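Local coordinates for protein uric acid oxidase (Arthrobacter globiformis, PDB 1VAY) that catalyses the oxidation of uric acid by oxygen to 5-hydroxyisourate, the first step on the way to (S)-allantoin, at residues T149-H154 against R170-D175. Sequence-based numbering, arbitrary orientation.
Sequences TGSEFH and RILATD. With AZA (8-azaxanthine), chain I.
S151 and R170 form the tight part of this contact. NE of R170 donates to OG of S151 over 3.0 Å; with an N-H...O angle of 166° and the oxygen only 8° out of the guanidinium plane, this is a nearly straight, edge-on bond that fixes the rotation of the group. OG can meet it because it stands anti to the backbone N of S151 (chi1 178°), where it also packs against CB of L172. A weak backbone bond from N of R170 to O of S151 also joins the segments. From CG to NE the arginine runs extended, carrying its end to the ligand, where NH2 donates to O2 of 8-azaxanthine (2.9 Å).

CB of F153 lies over one face of the guanidinium, 3.5 Å from NH1 of R170, while its ring stacks face to face on the ligand, with N3 of 8-azaxanthine 3.3 Å above the ring plane and over its centre. A water links three groups: it accepts from NH2 of R170, donates to O of E152 and hydrogen-bonds to OG of S151. Replacing R170 with a leucine would probably leave O2 of the ligand and OG of S151 without their donors and take from the water one of its three partners.

Toward T149 the contact loosens: CA of T149 comes no nearer than 3.9 Å to O of R170, and its partly exposed side chain turns away, with OG1 bonded to D169. F153 and R170 bind 8-azaxanthine here, consistent with a role in urate binding; N of L212, NE2 of Q213 and, from a neighbouring subunit, N of T57 also hydrogen-bond to it: an aromatic stack with an arginine at the ligand's edge, the arrangement characteristic of the uricase active site between subunits.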
loop_
_atom_site.group_PDB
_atom_site.type_symbol
_atom_site.label_atom_id
_atom_site.label_comp_id
_atom_site.label_asym_id
_atom_site.label_seq_id
_atom_site.Cartn_x
_atom_site.Cartn_y
_atom_site.Cartn_z
ATOM N N THR A 149 21.692 16.429 -12.384
ATOM C CA THR A 149 22.062 17.166 -13.583
ATOM C C THR A 149 22.568 16.141 -14.594
ATOM O O THR A 149 22.527 14.938 -14.329
ATOM C CB THR A 149 23.149 18.231 -13.286
ATOM O OG1 THR A 149 23.242 19.138 -14.393
ATOM C CG2 THR A 149 24.510 17.573 -13.042
ATOM N N GLY A 150 23.032 16.599 -15.747
ATOM C CA GLY A 150 23.506 15.665 -16.751
ATOM C C GLY A 150 22.322 14.974 -17.395
ATOM O O GLY A 150 22.367 13.778 -17.700
ATOM N N SER A 151 21.244 15.736 -17.574
ATOM C CA SER A 151 20.017 15.244 -18.188
ATOM C C SER A 151 19.361 16.390 -18.940
ATOM O O SER A 151 19.188 17.490 -18.396
ATOM C CB SER A 151 19.044 14.702 -17.128
ATOM O OG SER A 151 17.817 14.266 -17.717
ATOM N N GLU A 152 19.006 16.124 -20.196
ATOM C CA GLU A 152 18.367 17.107 -21.054
ATOM C C GLU A 152 17.176 16.473 -21.763
ATOM O O GLU A 152 17.042 15.250 -21.793
ATOM C CB GLU A 152 19.346 17.599 -22.119
ATOM C CG GLU A 152 20.636 18.215 -21.596
ATOM C CD GLU A 152 21.527 18.737 -22.721
ATOM O OE1 GLU A 152 21.006 19.435 -23.619
ATOM O OE2 GLU A 152 22.747 18.457 -22.704
ATOM N N PHE A 153 16.311 17.321 -22.316
ATOM C CA PHE A 153 15.158 16.882 -23.094
ATOM C C PHE A 153 14.691 18.028 -23.974
ATOM O O PHE A 153 14.027 18.961 -23.512
ATOM C CB PHE A 153 13.984 16.419 -22.224
ATOM C CG PHE A 153 12.893 15.734 -23.017
ATOM C CD1 PHE A 153 13.180 14.602 -23.783
ATOM C CD2 PHE A 153 11.589 16.229 -23.022
ATOM C CE1 PHE A 153 12.183 13.969 -24.545
ATOM C CE2 PHE A 153 10.581 15.604 -23.781
ATOM C CZ PHE A 153 10.882 14.471 -24.542
ATOM N N HIS A 154 15.043 17.946 -25.250
ATOM C CA HIS A 154 14.680 18.972 -26.213
ATOM C C HIS A 154 14.623 18.379 -27.617
ATOM O O HIS A 154 15.063 17.250 -27.844
ATOM C CB HIS A 154 15.700 20.117 -26.158
ATOM C CG HIS A 154 17.128 19.660 -26.161
ATOM N ND1 HIS A 154 17.762 19.193 -27.293
ATOM C CD2 HIS A 154 18.045 19.596 -25.166
ATOM C CE1 HIS A 154 19.008 18.865 -26.997
ATOM N NE2 HIS A 154 19.206 19.100 -25.712
ATOM N N ARG A 170 18.038 19.241 -16.102
ATOM C CA ARG A 170 16.887 18.804 -15.327
ATOM C C ARG A 170 17.245 17.573 -14.499
ATOM O O ARG A 170 18.295 16.954 -14.702
ATOM C CB ARG A 170 15.734 18.438 -16.262
ATOM C CG ARG A 170 16.004 17.163 -17.049
ATOM C CD ARG A 170 14.774 16.637 -17.759
ATOM N NE ARG A 170 15.058 15.355 -18.396
ATOM C CZ ARG A 170 14.164 14.626 -19.056
ATOM N NH1 ARG A 170 12.905 15.044 -19.182
ATOM N NH2 ARG A 170 14.530 13.470 -19.587
ATOM N N ILE A 171 16.369 17.221 -13.564
ATOM C CA ILE A 171 16.572 16.038 -12.738
ATOM C C ILE A 171 15.990 14.844 -13.479
ATOM O O ILE A 171 14.958 14.959 -14.137
ATOM C CB ILE A 171 15.851 16.159 -11.359
ATOM C CG1 ILE A 171 16.697 16.997 -10.394
ATOM C CG2 ILE A 171 15.594 14.778 -10.769
ATOM C CD1 ILE A 171 16.145 17.073 -8.985
ATOM N N LEU A 172 16.664 13.703 -13.397
ATOM C CA LEU A 172 16.159 12.487 -14.026
ATOM C C LEU A 172 16.111 11.422 -12.940
ATOM O O LEU A 172 17.153 10.950 -12.472
ATOM C CB LEU A 172 17.070 12.019 -15.163
ATOM C CG LEU A 172 16.567 10.757 -15.878
ATOM C CD1 LEU A 172 15.229 11.068 -16.545
ATOM C CD2 LEU A 172 17.580 10.288 -16.912
ATOM N N ALA A 173 14.899 11.055 -12.537
ATOM C CA ALA A 173 14.710 10.063 -11.490
ATOM C C ALA A 173 13.792 8.957 -11.972
ATOM O O ALA A 173 12.812 9.220 -12.664
ATOM C CB ALA A 173 14.118 10.729 -10.253
ATOM N N THR A 174 14.097 7.721 -11.587
ATOM C CA THR A 174 13.282 6.584 -12.007
ATOM C C THR A 174 13.428 5.412 -11.046
ATOM O O THR A 174 14.264 5.427 -10.142
ATOM C CB THR A 174 13.703 6.123 -13.438
ATOM O OG1 THR A 174 12.825 5.092 -13.899
ATOM C CG2 THR A 174 15.139 5.585 -13.431
ATOM N N ASP A 175 12.583 4.407 -11.220
ATOM C CA ASP A 175 12.672 3.200 -10.414
ATOM C C ASP A 175 13.196 2.184 -11.419
ATOM O O ASP A 175 12.557 1.945 -12.449
ATOM C CB ASP A 175 11.300 2.754 -9.913
ATOM C CG ASP A 175 10.671 3.744 -8.951
ATOM O OD1 ASP A 175 11.405 4.429 -8.200
ATOM O OD2 ASP A 175 9.426 3.817 -8.934
HETATM N N1 AZA I . 11.209 11.245 -22.485
HETATM C C2 AZA I . 11.976 12.032 -21.658
HETATM O O2 AZA I . 13.123 11.738 -21.403
HETATM N N3 AZA I . 11.432 13.152 -21.116
HETATM C C4 AZA I . 10.178 13.478 -21.393
HETATM C C5 AZA I . 9.391 12.711 -22.218
HETATM C C6 AZA I . 9.902 11.488 -22.835
HETATM O O6 AZA I . 9.306 10.715 -23.585
HETATM N N7 AZA I . 8.196 13.290 -22.301
HETATM N N8 AZA I . 8.319 14.382 -21.521
HETATM N N9 AZA I . 9.518 14.533 -20.947
HETATM O O HOH W 1 17.159 13.182 -20.007
#